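Local coordinates for uracil-DNA glycosylase (Sulfolobus tokodaii str. 7, PDB 4ZBY), which belongs to the uracil-DNA glycosylase superfamily, with an alpha/beta fold, and is modelled here with an iron-sulfur cluster and a uracil bound, at residues Asn82-Cys86 against Glu98-Ser103; Thr24-Glu30 against Glu48-Pro54; Ser103-Asp107 against Tyr128-Lys132. The contacts are given in a common frame with arbitrary orientation. Residues are numbered along the deposited sequence.

Contact 1 of 3, residues Asn82-Cys86 against Glu98-Ser103. With SF4 (iron/sulfur cluster), chain B; URA (uracil), chain C.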
ATOM      1  N   ASN A  82      -2.434  -3.195  -2.145  1.00 15.37           N
ATOM      2  CA  ASN A  82      -3.386  -2.866  -1.084  1.00 15.23           C
ATOM      3  C   ASN A  82      -3.502  -4.022  -0.116  1.00 16.54           C
ATOM      4  O   ASN A  82      -3.199  -5.150  -0.470  1.00 16.16           O
ATOM      5  CB  ASN A  82      -4.783  -2.567  -1.639  1.00 15.37           C
ATOM      6  CG  ASN A  82      -4.822  -1.334  -2.524  1.00 17.63           C
ATOM      7  OD1 ASN A  82      -4.734  -0.218  -2.046  1.00 19.26           O
ATOM      8  ND2 ASN A  82      -4.963  -1.540  -3.826  1.00 17.70           N
ATOM      9  N   VAL A  83      -3.987  -3.749   1.094  0.60 17.37           N
ATOM     10  CA  VAL A  83      -4.152  -4.812   2.078  0.60 17.87           C
ATOM     11  C   VAL A  83      -5.302  -5.754   1.670  0.60 17.43           C
ATOM     12  O   VAL A  83      -5.240  -6.962   1.922  0.60 16.71           O
ATOM     13  CB  VAL A  83      -4.374  -4.223   3.494  0.60 19.06           C
ATOM     14  CG1 VAL A  83      -5.632  -3.376   3.538  0.60 21.35           C
ATOM     15  CG2 VAL A  83      -4.415  -5.325   4.546  0.60 18.69           C
ATOM     16  N   VAL A  84      -6.332  -5.212   1.009  1.00 16.51           N
ATOM     17  CA  VAL A  84      -7.406  -6.016   0.461  1.00 15.13           C
ATOM     18  C   VAL A  84      -7.400  -5.811  -1.050  1.00 16.58           C
ATOM     19  O   VAL A  84      -7.188  -4.690  -1.528  1.00 17.32           O
ATOM     20  CB  VAL A  84      -8.769  -5.617   1.070  1.00 17.79           C
ATOM     21  CG1 VAL A  84      -9.933  -6.178   0.274  1.00 22.04           C
ATOM     22  CG2 VAL A  84      -8.817  -6.122   2.517  1.00 16.67           C
ATOM     23  N   LYS A  85      -7.608  -6.885  -1.797  1.00 14.98           N
ATOM     24  CA  LYS A  85      -7.361  -6.801  -3.227  1.00 15.25           C
ATOM     25  C   LYS A  85      -8.601  -6.829  -4.137  1.00 15.91           C
ATOM     26  O   LYS A  85      -8.484  -6.779  -5.376  1.00 19.38           O
ATOM     27  CB  LYS A  85      -6.349  -7.890  -3.596  1.00 17.89           C
ATOM     28  CG  LYS A  85      -4.971  -7.561  -2.963  1.00 21.75           C
ATOM     29  CD  LYS A  85      -4.108  -8.787  -2.857  1.00 23.90           C
ATOM     30  CE  LYS A  85      -2.642  -8.421  -2.812  1.00 18.70           C
ATOM     31  NZ  LYS A  85      -2.223  -7.610  -1.626  1.00 16.53           N
ATOM     32  N   CYS A  86      -9.792  -6.831  -3.538  1.00 15.09           N
ATOM     33  CA  CYS A  86     -11.023  -6.642  -4.298  1.00 19.13           C
ATOM     34  C   CYS A  86     -11.796  -5.450  -3.763  1.00 17.86           C
ATOM     35  O   CYS A  86     -11.696  -5.122  -2.595  1.00 19.88           O
ATOM     36  CB  CYS A  86     -11.907  -7.880  -4.243  1.00 18.60           C
ATOM     37  SG  CYS A  86     -11.050  -9.283  -5.025  1.00 21.21           S
ATOM     38  N   GLU A  98     -12.548  -9.700   5.944  1.00 31.21           N
ATOM     39  CA  GLU A  98     -12.011  -9.570   4.592  1.00 27.06           C
ATOM     40  C   GLU A  98     -10.516  -9.255   4.662  1.00 26.69           C
ATOM     41  O   GLU A  98      -9.718  -9.783   3.886  1.00 27.23           O
ATOM     42  CB  GLU A  98     -12.790  -8.504   3.809  1.00 24.81           C
ATOM     43  CG  GLU A  98     -14.217  -8.954   3.501  1.00 26.17           C
ATOM     44  CD  GLU A  98     -15.176  -7.806   3.222  1.00 23.51           C
ATOM     45  OE1 GLU A  98     -14.752  -6.629   3.248  1.00 23.44           O
ATOM     46  OE2 GLU A  98     -16.351  -8.118   2.949  1.00 26.75           O
ATOM     47  N   ILE A  99     -10.129  -8.415   5.614  1.00 26.23           N
ATOM     48  CA  ILE A  99      -8.712  -8.126   5.808  1.00 26.51           C
ATOM     49  C   ILE A  99      -7.995  -9.398   6.256  1.00 28.54           C
ATOM     50  O   ILE A  99      -6.917  -9.718   5.756  1.00 29.23           O
ATOM     51  CB  ILE A  99      -8.511  -6.997   6.823  1.00 26.99           C
ATOM     52  CG1 ILE A  99      -8.938  -5.665   6.198  1.00 28.36           C
ATOM     53  CG2 ILE A  99      -7.030  -6.895   7.263  1.00 27.27           C
ATOM     54  CD1 ILE A  99      -9.093  -4.536   7.200  1.00 29.07           C
ATOM     55  N   THR A 100      -8.605 -10.124   7.184  1.00 30.70           N
ATOM     56  CA  THR A 100      -8.047 -11.388   7.657  1.00 31.40           C
ATOM     57  C   THR A 100      -7.872 -12.389   6.510  1.00 31.64           C
ATOM     58  O   THR A 100      -6.844 -13.067   6.418  1.00 32.84           O
ATOM     59  CB  THR A 100      -8.926 -12.008   8.767  1.00 35.28           C
ATOM     60  OG1 THR A 100      -8.907 -11.153   9.915  1.00 36.50           O
ATOM     61  CG2 THR A 100      -8.403 -13.370   9.165  1.00 37.24           C
ATOM     62  N   ALA A 101      -8.848 -12.447   5.610  1.00 28.39           N
ATOM     63  CA  ALA A 101      -8.808 -13.401   4.499  1.00 28.10           C
ATOM     64  C   ALA A 101      -7.769 -13.040   3.448  1.00 25.20           C
ATOM     65  O   ALA A 101      -7.110 -13.914   2.886  1.00 26.04           O
ATOM     66  CB  ALA A 101     -10.179 -13.515   3.844  1.00 29.71           C
ATOM     67  N   CYS A 102      -7.635 -11.748   3.164  1.00 21.41           N
ATOM     68  CA  CYS A 102      -6.816 -11.308   2.041  1.00 21.93           C
ATOM     69  C   CYS A 102      -5.387 -10.986   2.435  1.00 20.59           C
ATOM     70  O   CYS A 102      -4.479 -11.075   1.627  1.00 18.74           O
ATOM     71  CB  CYS A 102      -7.436 -10.072   1.402  1.00 21.50           C
ATOM     72  SG  CYS A 102      -6.829  -9.741  -0.269  1.00 18.97           S
ATOM     73  N   SER A 103      -5.189 -10.549   3.670  1.00 19.60           N
ATOM     74  CA  SER A 103      -3.866 -10.056   4.034  1.00 20.34           C
ATOM     75  C   SER A 103      -2.707 -11.071   3.891  1.00 20.54           C
ATOM     76  O   SER A 103      -1.573 -10.643   3.690  1.00 20.59           O
ATOM     77  CB  SER A 103      -3.889  -9.482   5.456  1.00 22.05           C
ATOM     78  OG  SER A 103      -4.245 -10.444   6.419  1.00 23.03           O
TER
HETATM   79 FE1  SF4 B 201     -11.189 -11.583  -0.847  1.00 23.05          FE
HETATM   80 FE2  SF4 B 201      -9.568 -13.062  -2.363  1.00 22.47          FE
HETATM   81 FE3  SF4 B 201     -10.434 -10.677  -3.270  1.00 20.70          FE
HETATM   82 FE4  SF4 B 201      -8.663 -10.792  -1.282  1.00 21.04          FE
HETATM   83  S1  SF4 B 201      -8.326 -11.447  -3.432  1.00 17.58           S
HETATM   84  S2  SF4 B 201     -10.474  -9.467  -1.369  1.00 19.19           S
HETATM   85  S3  SF4 B 201      -9.343 -12.667  -0.168  1.00 22.02           S
HETATM   86  S4  SF4 B 201     -11.725 -12.534  -2.797  1.00 20.93           S
HETATM   87  N1  URA C 202      -7.602   3.445  -2.878  1.00 27.42           N
HETATM   88  C2  URA C 202      -6.753   2.523  -2.374  1.00 24.52           C
HETATM   89  O2  URA C 202      -6.633   2.311  -1.181  1.00 22.65           O
HETATM   90  N3  URA C 202      -6.175   1.705  -3.262  1.00 23.73           N
HETATM   91  C4  URA C 202      -6.356   1.718  -4.599  1.00 22.81           C
HETATM   92  O4  URA C 202      -5.705   0.959  -5.298  1.00 20.13           O
HETATM   93  C5  URA C 202      -7.239   2.699  -5.091  1.00 24.48           C
HETATM   94  C6  URA C 202      -7.841   3.552  -4.228  1.00 24.69           C
HETATM   95  O   HOH W   1      -3.494  -8.689   0.654  1.00 17.97           O
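Cys102, Val83 and Val84 lose the most surface where the loop leaving strand 79-82 turns against helix 96-113. Cys102 points its CA-to-CB bond at the loop. Its thiolate SG binds FE4 of the cluster at 2.3 Å and also lies 3.8 Å from Val84 CA and 3.3 Å from Lys85 N, so the loop backbone closes over the sulfur. Val84 lays CG2 between CG1 of Ile99, 3.7 Å away, and CB of Cys102 at 4.3 Å, while its CG1 meets sulfide S2 of the cluster at 3.7 Å. Val83 CG2 touches the same isoleucine at Ile99 CG2, 4.1 Å away, and Tyr128 packs against both of these side chains. No direct hydrogen bond joins the segments. One water bridges them: it donates to Val83 O and to Cys102 O and accepts from Lys85 NZ, each at 2.8 Å. Lys85 NZ also donates to Asn82 O at 2.9 Å, and Thr81 and Gln109 lie round it as further polar partners. At the two ends of the loop segment sit the two ligands. Asn82 pairs with uracil, OD1 accepting from N3 at 2.7 Å and ND2 donating to O4 at 3.0 Å, whereas Cys86 SG binds FE3 at 2.3 Å. The cluster pocket also includes Cys14 and Cys17. Apolar packing, one water and two metal-thiolate bonds thus hold loop to helix: the cluster crosslinks them through Cys86 and Cys102, and Cys86 comes four residues after Asn82, which binds uracil.

Contact 2 of 3, residues Thr24-Glu30 against Glu48-Pro54. With URA (uracil), chain C.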
ATOM      1  N   THR A  24     -15.165  -6.961 -10.952  1.00 23.43           N
ATOM      2  CA  THR A  24     -14.846  -7.147 -12.360  1.00 22.45           C
ATOM      3  C   THR A  24     -13.459  -7.768 -12.416  1.00 21.43           C
ATOM      4  O   THR A  24     -13.271  -8.823 -13.013  1.00 25.21           O
ATOM      5  CB  THR A  24     -14.858  -5.827 -13.142  1.00 25.23           C
ATOM      6  OG1 THR A  24     -16.134  -5.199 -12.966  1.00 30.72           O
ATOM      7  CG2 THR A  24     -14.653  -6.098 -14.670  1.00 23.68           C
ATOM      8  N   ASN A  25     -12.505  -7.129 -11.752  1.00 21.50           N
ATOM      9  CA  ASN A  25     -11.133  -7.655 -11.667  1.00 21.54           C
ATOM     10  C   ASN A  25     -10.580  -7.548 -10.268  1.00 20.14           C
ATOM     11  O   ASN A  25     -10.695  -6.494  -9.665  1.00 19.37           O
ATOM     12  CB  ASN A  25     -10.167  -6.884 -12.569  1.00 18.78           C
ATOM     13  CG  ASN A  25     -10.472  -7.053 -14.018  1.00 21.27           C
ATOM     14  OD1 ASN A  25     -10.184  -8.098 -14.612  1.00 23.93           O
ATOM     15  ND2 ASN A  25     -11.064  -6.029 -14.608  1.00 22.39           N
ATOM     16  N   ALA A  26      -9.958  -8.617  -9.772  1.00 18.16           N
ATOM     17  CA  ALA A  26      -9.169  -8.527  -8.537  1.00 16.99           C
ATOM     18  C   ALA A  26      -7.947  -7.696  -8.874  1.00 17.55           C
ATOM     19  O   ALA A  26      -7.572  -7.616 -10.047  1.00 19.30           O
ATOM     20  CB  ALA A  26      -8.762  -9.915  -8.039  1.00 18.05           C
ATOM     21  N   VAL A  27      -7.300  -7.123  -7.859  1.00 14.54           N
ATOM     22  CA  VAL A  27      -6.167  -6.226  -8.067  1.00 15.15           C
ATOM     23  C   VAL A  27      -5.002  -6.672  -7.199  1.00 15.86           C
ATOM     24  O   VAL A  27      -4.888  -6.230  -6.027  1.00 16.10           O
ATOM     25  CB  VAL A  27      -6.558  -4.758  -7.720  1.00 18.34           C
ATOM     26  CG1 VAL A  27      -5.431  -3.797  -8.010  1.00 19.36           C
ATOM     27  CG2 VAL A  27      -7.831  -4.328  -8.511  1.00 18.70           C
ATOM     28  N   PRO A  28      -4.117  -7.531  -7.743  1.00 17.02           N
ATOM     29  CA  PRO A  28      -3.013  -8.052  -6.926  1.00 16.45           C
ATOM     30  C   PRO A  28      -1.929  -7.010  -6.612  1.00 15.78           C
ATOM     31  O   PRO A  28      -1.290  -7.091  -5.558  1.00 17.07           O
ATOM     32  CB  PRO A  28      -2.428  -9.191  -7.777  1.00 18.25           C
ATOM     33  CG  PRO A  28      -2.913  -8.964  -9.148  1.00 17.41           C
ATOM     34  CD  PRO A  28      -4.261  -8.242  -9.019  1.00 17.68           C
ATOM     35  N   GLY A  29      -1.775  -6.008  -7.459  1.00 13.71           N
ATOM     36  CA  GLY A  29      -0.696  -5.045  -7.265  1.00 13.97           C
ATOM     37  C   GLY A  29       0.242  -5.177  -8.440  1.00 16.99           C
ATOM     38  O   GLY A  29       0.197  -6.178  -9.142  1.00 17.92           O
ATOM     39  N   GLU A  30       1.106  -4.181  -8.631  0.55 14.23           N
ATOM     40  CA  GLU A  30       2.015  -4.199  -9.765  0.55 15.88           C
ATOM     41  C   GLU A  30       3.298  -3.451  -9.423  0.55 15.18           C
ATOM     42  O   GLU A  30       3.292  -2.545  -8.577  0.55 15.02           O
ATOM     43  CB  GLU A  30       1.330  -3.602 -11.008  0.55 18.24           C
ATOM     44  CG  GLU A  30       1.002  -2.119 -10.928  0.55 19.47           C
ATOM     45  CD  GLU A  30       0.167  -1.613 -12.109  0.55 23.36           C
ATOM     46  OE1 GLU A  30      -0.234  -2.416 -12.975  0.55 25.22           O
ATOM     47  OE2 GLU A  30      -0.080  -0.394 -12.165  0.55 23.33           O
ATOM     48  N   GLU A  48      -9.990   1.023 -10.261  1.00 19.22           N
ATOM     49  CA  GLU A  48      -9.078  -0.096 -10.023  1.00 17.71           C
ATOM     50  C   GLU A  48      -9.744  -1.424 -10.365  1.00 20.05           C
ATOM     51  O   GLU A  48      -9.155  -2.289 -10.989  1.00 19.30           O
ATOM     52  CB  GLU A  48      -8.616  -0.097  -8.560  1.00 16.87           C
ATOM     53  CG  GLU A  48      -7.656   1.045  -8.228  1.00 16.95           C
ATOM     54  CD  GLU A  48      -8.335   2.394  -8.139  1.00 21.31           C
ATOM     55  OE1 GLU A  48      -9.571   2.469  -7.859  1.00 18.85           O
ATOM     56  OE2 GLU A  48      -7.635   3.400  -8.367  1.00 23.77           O
ATOM     57  N   ASP A  49     -10.986  -1.576  -9.929  1.00 18.23           N
ATOM     58  CA  ASP A  49     -11.789  -2.759 -10.209  1.00 18.00           C
ATOM     59  C   ASP A  49     -11.977  -2.945 -11.711  1.00 20.79           C
ATOM     60  O   ASP A  49     -11.835  -4.049 -12.243  1.00 21.08           O
ATOM     61  CB  ASP A  49     -13.150  -2.611  -9.493  1.00 18.56           C
ATOM     62  CG  ASP A  49     -14.118  -3.743  -9.787  1.00 25.41           C
ATOM     63  OD1 ASP A  49     -13.774  -4.911  -9.570  1.00 26.69           O
ATOM     64  OD2 ASP A  49     -15.254  -3.452 -10.215  1.00 30.09           O
ATOM     65  N   LYS A  50     -12.319  -1.854 -12.389  1.00 22.05           N
ATOM     66  CA  LYS A  50     -12.536  -1.896 -13.831  1.00 26.49           C
ATOM     67  C   LYS A  50     -11.263  -2.304 -14.560  1.00 25.21           C
ATOM     68  O   LYS A  50     -11.317  -3.022 -15.565  1.00 24.85           O
ATOM     69  CB  LYS A  50     -13.009  -0.539 -14.351  1.00 29.86           C
ATOM     70  CG  LYS A  50     -14.467  -0.240 -14.130  1.00 36.13           C
ATOM     71  CD  LYS A  50     -14.895   0.959 -14.970  1.00 43.51           C
ATOM     72  CE  LYS A  50     -16.387   1.223 -14.866  1.00 49.24           C
ATOM     73  NZ  LYS A  50     -16.744   2.028 -13.659  1.00 52.74           N
ATOM     74  N   GLU A  51     -10.126  -1.834 -14.062  1.00 25.88           N
ATOM     75  CA  GLU A  51      -8.866  -2.005 -14.782  1.00 24.92           C
ATOM     76  C   GLU A  51      -7.995  -3.159 -14.313  1.00 24.94           C
ATOM     77  O   GLU A  51      -7.104  -3.571 -15.039  1.00 28.83           O
ATOM     78  CB  GLU A  51      -8.054  -0.697 -14.721  1.00 24.50           C
ATOM     79  CG  GLU A  51      -8.695   0.402 -15.551  1.00 30.47           C
ATOM     80  CD  GLU A  51      -7.981   1.738 -15.438  1.00 31.92           C
ATOM     81  OE1 GLU A  51      -6.731   1.759 -15.485  1.00 28.18           O
ATOM     82  OE2 GLU A  51      -8.683   2.767 -15.302  1.00 36.01           O
ATOM     83  N   GLY A  52      -8.225  -3.673 -13.110  1.00 21.51           N
ATOM     84  CA  GLY A  52      -7.354  -4.693 -12.537  1.00 21.02           C
ATOM     85  C   GLY A  52      -6.003  -4.178 -12.039  1.00 21.70           C
ATOM     86  O   GLY A  52      -5.044  -4.937 -11.910  1.00 21.24           O
ATOM     87  N   ARG A  53      -5.934  -2.880 -11.758  1.00 22.93           N
ATOM     88  CA  ARG A  53      -4.671  -2.187 -11.456  1.00 23.00           C
ATOM     89  C   ARG A  53      -4.871  -1.310 -10.232  1.00 19.94           C
ATOM     90  O   ARG A  53      -5.935  -0.753 -10.081  1.00 20.51           O
ATOM     91  CB  ARG A  53      -4.239  -1.314 -12.633  1.00 26.47           C
ATOM     92  CG  ARG A  53      -4.284  -1.975 -13.993  1.00 34.98           C
ATOM     93  CD  ARG A  53      -3.761  -1.013 -15.010  1.00 41.62           C
ATOM     94  NE  ARG A  53      -2.516  -0.436 -14.512  1.00 44.39           N
ATOM     95  CZ  ARG A  53      -1.993   0.704 -14.944  1.00 45.83           C
ATOM     96  NH1 ARG A  53      -2.592   1.392 -15.916  1.00 44.71           N
ATOM     97  NH2 ARG A  53      -0.857   1.143 -14.418  1.00 44.13           N
ATOM     98  N   PRO A  54      -3.852  -1.177  -9.361  1.00 18.62           N
ATOM     99  CA  PRO A  54      -4.015  -0.344  -8.170  1.00 19.26           C
ATOM    100  C   PRO A  54      -3.819   1.147  -8.484  1.00 19.36           C
ATOM    101  O   PRO A  54      -3.069   1.504  -9.404  1.00 18.15           O
ATOM    102  CB  PRO A  54      -2.922  -0.863  -7.231  1.00 20.69           C
ATOM    103  CG  PRO A  54      -1.845  -1.291  -8.165  1.00 18.77           C
ATOM    104  CD  PRO A  54      -2.531  -1.839  -9.404  1.00 19.82           C
TER
HETATM  105  N1  URA C 202      -7.602   3.445  -2.878  1.00 27.42           N
HETATM  106  C2  URA C 202      -6.753   2.523  -2.374  1.00 24.52           C
HETATM  107  O2  URA C 202      -6.633   2.311  -1.181  1.00 22.65           O
HETATM  108  N3  URA C 202      -6.175   1.705  -3.262  1.00 23.73           N
HETATM  109  C4  URA C 202      -6.356   1.718  -4.599  1.00 22.81           C
HETATM  110  O4  URA C 202      -5.705   0.959  -5.298  1.00 20.13           O
HETATM  111  C5  URA C 202      -7.239   2.699  -5.091  1.00 24.48           C
HETATM  112  C6  URA C 202      -7.841   3.552  -4.228  1.00 24.69           C
HETATM  113  O   HOH W   2     -17.394  -4.818 -10.637  1.00 39.51           O
HETATM  114  O   HOH W   3     -12.035  -5.297  -7.466  1.00 21.25           O
HETATM  115  O   HOH W   4      -2.766  -5.315 -10.112  1.00 18.98           O
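Asp49 satisfies much of the polar backbone at the start of Thr24-Glu30. Its OD1 accepts from Thr24 N at 2.8 Å, weakly from Asn25 N at 3.4 Å, and from a water that also donates to Asn25 O; a second water links OD2 to Thr24 OG1. Asn25 ND2 returns a bond to Asp49 O at 3.2 Å. Gly52, with positive phi, ends the helix, its N bonding Glu48 O at 2.7 Å; its own O shares a water with Gly29 N, 2.9 Å from each. At the far end Arg53 NH2 meets Glu30 OE2 at 2.8 Å in a salt bridge, and Glu30 OE2 is shared with Arg75, its stronger partner. Between them Val27 plugs the gap, CG1 lying 3.3 Å from Pro54 N and CG2 3.5 Å from Glu48 O. The Glu48 carboxylate is held by Val56 N and Gly57 N and brings CD to 3.3 Å from uracil C5. Glu48 and Pro54 thus line part of the uracil pocket of this UDG-like fold.

Contact 3 of 3, residues Ser103-Asp107 against Tyr128-Lys132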
ATOM      1  N   SER A 103      -5.189 -10.549   3.670  1.00 19.60           N
ATOM      2  CA  SER A 103      -3.866 -10.056   4.034  1.00 20.34           C
ATOM      3  C   SER A 103      -2.707 -11.071   3.891  1.00 20.54           C
ATOM      4  O   SER A 103      -1.573 -10.643   3.690  1.00 20.59           O
ATOM      5  CB  SER A 103      -3.889  -9.482   5.456  1.00 22.05           C
ATOM      6  OG  SER A 103      -4.245 -10.444   6.419  1.00 23.03           O
ATOM      7  N   PRO A 104      -2.972 -12.398   3.938  1.00 20.82           N
ATOM      8  CA  PRO A 104      -1.814 -13.274   3.706  1.00 22.62           C
ATOM      9  C   PRO A 104      -1.151 -13.069   2.343  1.00 24.96           C
ATOM     10  O   PRO A 104       0.049 -13.352   2.213  1.00 22.32           O
ATOM     11  CB  PRO A 104      -2.410 -14.676   3.815  1.00 25.36           C
ATOM     12  CG  PRO A 104      -3.525 -14.513   4.804  1.00 26.95           C
ATOM     13  CD  PRO A 104      -4.126 -13.163   4.452  1.00 23.14           C
ATOM     14  N   TYR A 105      -1.895 -12.565   1.358  1.00 20.47           N
ATOM     15  CA  TYR A 105      -1.293 -12.231   0.066  1.00 17.57           C
ATOM     16  C   TYR A 105      -0.288 -11.109   0.227  1.00 17.08           C
ATOM     17  O   TYR A 105       0.807 -11.181  -0.315  1.00 16.98           O
ATOM     18  CB  TYR A 105      -2.355 -11.803  -0.954  1.00 17.91           C
ATOM     19  CG  TYR A 105      -3.282 -12.914  -1.436  1.00 19.92           C
ATOM     20  CD1 TYR A 105      -2.759 -14.130  -1.860  1.00 20.77           C
ATOM     21  CD2 TYR A 105      -4.669 -12.725  -1.486  1.00 20.08           C
ATOM     22  CE1 TYR A 105      -3.570 -15.135  -2.350  1.00 22.89           C
ATOM     23  CE2 TYR A 105      -5.501 -13.727  -1.971  1.00 21.23           C
ATOM     24  CZ  TYR A 105      -4.928 -14.939  -2.403  1.00 22.00           C
ATOM     25  OH  TYR A 105      -5.716 -15.963  -2.877  1.00 25.34           O
ATOM     26  N   LEU A 106      -0.666 -10.067   0.964  1.00 18.80           N
ATOM     27  CA  LEU A 106       0.277  -8.968   1.221  1.00 16.44           C
ATOM     28  C   LEU A 106       1.532  -9.445   2.000  1.00 18.00           C
ATOM     29  O   LEU A 106       2.651  -9.069   1.664  1.00 18.62           O
ATOM     30  CB  LEU A 106      -0.429  -7.856   1.991  1.00 16.57           C
ATOM     31  CG  LEU A 106       0.443  -6.665   2.399  1.00 16.26           C
ATOM     32  CD1 LEU A 106       0.985  -5.992   1.170  1.00 18.27           C
ATOM     33  CD2 LEU A 106      -0.367  -5.680   3.239  1.00 18.04           C
ATOM     34  N   ASP A 107       1.316 -10.249   3.034  1.00 18.48           N
ATOM     35  CA  ASP A 107       2.405 -10.870   3.795  1.00 20.61           C
ATOM     36  C   ASP A 107       3.369 -11.556   2.834  1.00 20.75           C
ATOM     37  O   ASP A 107       4.587 -11.419   2.945  1.00 22.24           O
ATOM     38  CB  ASP A 107       1.895 -11.913   4.787  1.00 24.58           C
ATOM     39  CG  ASP A 107       1.049 -11.330   5.889  1.00 24.92           C
ATOM     40  OD1 ASP A 107       1.080 -10.106   6.111  1.00 22.60           O
ATOM     41  OD2 ASP A 107       0.362 -12.121   6.552  1.00 26.59           O
ATOM     42  N   TYR A 128      -2.841  -2.407   9.798  1.00 21.98           N
ATOM     43  CA  TYR A 128      -2.492  -3.792   9.500  1.00 19.79           C
ATOM     44  C   TYR A 128      -0.990  -4.030   9.696  1.00 20.58           C
ATOM     45  O   TYR A 128      -0.573  -4.959  10.398  1.00 21.94           O
ATOM     46  CB  TYR A 128      -2.885  -4.196   8.048  1.00 17.80           C
ATOM     47  CG  TYR A 128      -2.411  -5.609   7.812  1.00 21.69           C
ATOM     48  CD1 TYR A 128      -1.255  -5.875   7.094  1.00 20.68           C
ATOM     49  CD2 TYR A 128      -3.067  -6.675   8.416  1.00 23.21           C
ATOM     50  CE1 TYR A 128      -0.782  -7.181   6.964  1.00 20.42           C
ATOM     51  CE2 TYR A 128      -2.608  -7.967   8.287  1.00 26.43           C
ATOM     52  CZ  TYR A 128      -1.465  -8.216   7.563  1.00 24.26           C
ATOM     53  OH  TYR A 128      -1.037  -9.520   7.444  1.00 27.45           O
ATOM     54  N   ILE A 129      -0.179  -3.190   9.067  1.00 18.66           N
ATOM     55  CA  ILE A 129       1.271  -3.384   9.126  1.00 17.84           C
ATOM     56  C   ILE A 129       1.762  -3.171  10.559  1.00 23.07           C
ATOM     57  O   ILE A 129       2.601  -3.930  11.029  1.00 24.67           O
ATOM     58  CB  ILE A 129       2.035  -2.453   8.141  1.00 16.51           C
ATOM     59  CG1 ILE A 129       1.736  -2.856   6.687  1.00 18.79           C
ATOM     60  CG2 ILE A 129       3.551  -2.481   8.438  1.00 18.83           C
ATOM     61  CD1 ILE A 129       2.180  -4.261   6.300  1.00 20.69           C
ATOM     62  N   PHE A 130       1.202  -2.191  11.277  1.00 20.44           N
ATOM     63  CA  PHE A 130       1.571  -2.013  12.688  1.00 23.48           C
ATOM     64  C   PHE A 130       1.279  -3.263  13.499  1.00 27.03           C
ATOM     65  O   PHE A 130       2.015  -3.581  14.442  1.00 26.51           O
ATOM     66  CB  PHE A 130       0.849  -0.807  13.303  1.00 22.24           C
ATOM     67  CG  PHE A 130       1.586   0.488  13.129  1.00 25.51           C
ATOM     68  CD1 PHE A 130       1.582   1.438  14.138  1.00 27.91           C
ATOM     69  CD2 PHE A 130       2.299   0.748  11.967  1.00 26.14           C
ATOM     70  CE1 PHE A 130       2.272   2.640  13.973  1.00 28.12           C
ATOM     71  CE2 PHE A 130       2.987   1.936  11.793  1.00 24.33           C
ATOM     72  CZ  PHE A 130       2.986   2.880  12.800  1.00 25.77           C
ATOM     73  N   SER A 131       0.213  -3.983  13.143  1.00 26.65           N
ATOM     74  CA  SER A 131      -0.118  -5.207  13.867  1.00 26.76           C
ATOM     75  C   SER A 131       0.912  -6.311  13.609  1.00 26.44           C
ATOM     76  O   SER A 131       1.268  -7.048  14.536  1.00 29.69           O
ATOM     77  CB  SER A 131      -1.545  -5.695  13.529  1.00 29.57           C
ATOM     78  OG  SER A 131      -1.621  -6.303  12.234  1.00 31.14           O
ATOM     79  N   LYS A 132       1.423  -6.390  12.386  1.00 28.33           N
ATOM     80  CA  LYS A 132       2.491  -7.335  12.061  1.00 31.26           C
ATOM     81  C   LYS A 132       3.804  -6.952  12.754  1.00 31.56           C
ATOM     82  O   LYS A 132       4.577  -7.823  13.149  1.00 35.34           O
ATOM     83  CB  LYS A 132       2.711  -7.415  10.546  1.00 32.29           C
ATOM     84  CG  LYS A 132       1.547  -7.989   9.763  1.00 35.70           C
ATOM     85  CD  LYS A 132       1.257  -9.439  10.154  1.00 38.83           C
ATOM     86  CE  LYS A 132      -0.118  -9.578  10.786  1.00 43.45           C
ATOM     87  NZ  LYS A 132      -0.703 -10.945  10.598  1.00 44.14           N
TER
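Tyr128 spans the gap between two helix segments whose axes come no closer than 12.1 Å and cross at -63°. With chi1 t and its CA-to-CB bond pointing toward segment 103-107, the ring reaches across, and OH donates to Asp107 OD1 at 2.6 Å. Asp107, with chi1 m, starts sideways but swings its carboxylate in to accept that hydrogen bond. Ser103 adopts p, so that OG bonds Ile99 O one turn back while CB lies against Tyr128 CZ at 3.5 Å. Leu106 (t, p) extends CD2 to both Tyr128 CD1 at 4.0 Å and Ile129 CD1 at 4.2 Å; Ile129 (m, m) leaves its helix sideways, but its CD1 end comes nearer. Lys132 folds its first two torsions to m and passes CD 4.1 Å from Asp107 OD1, but NZ stays 4.3 Å from Asp107 OD2. One short hydrogen bond on a largely apolar seam therefore fixes the tyrosine hydroxyl, with the lysine contributing a charge attraction too long for a salt bridge.

In the fold
Along the chain come contact 2, contact 1, then contact 3. Contact 1 lies between the others, its centre 13 Å from that of contact 2 and 9 Å from that of contact 3; the centres of contacts 2 and 3 are 19 Å apart, and the two do not touch. A probable hydrogen bond from Val27 N to Lys85 O joins contacts 1 and 2, and both reach the uracil. Contacts 1 and 3 share Ser103 on helix 96-113, and Val83 packs on Tyr128. The loop after strand 79-82, carrying Asn82 of the uracil pocket and Cys86 of the cluster site, lies between segments 24-30 and 48-54 and helices 96-113 and 123-133, which pack on the mixed central sheet.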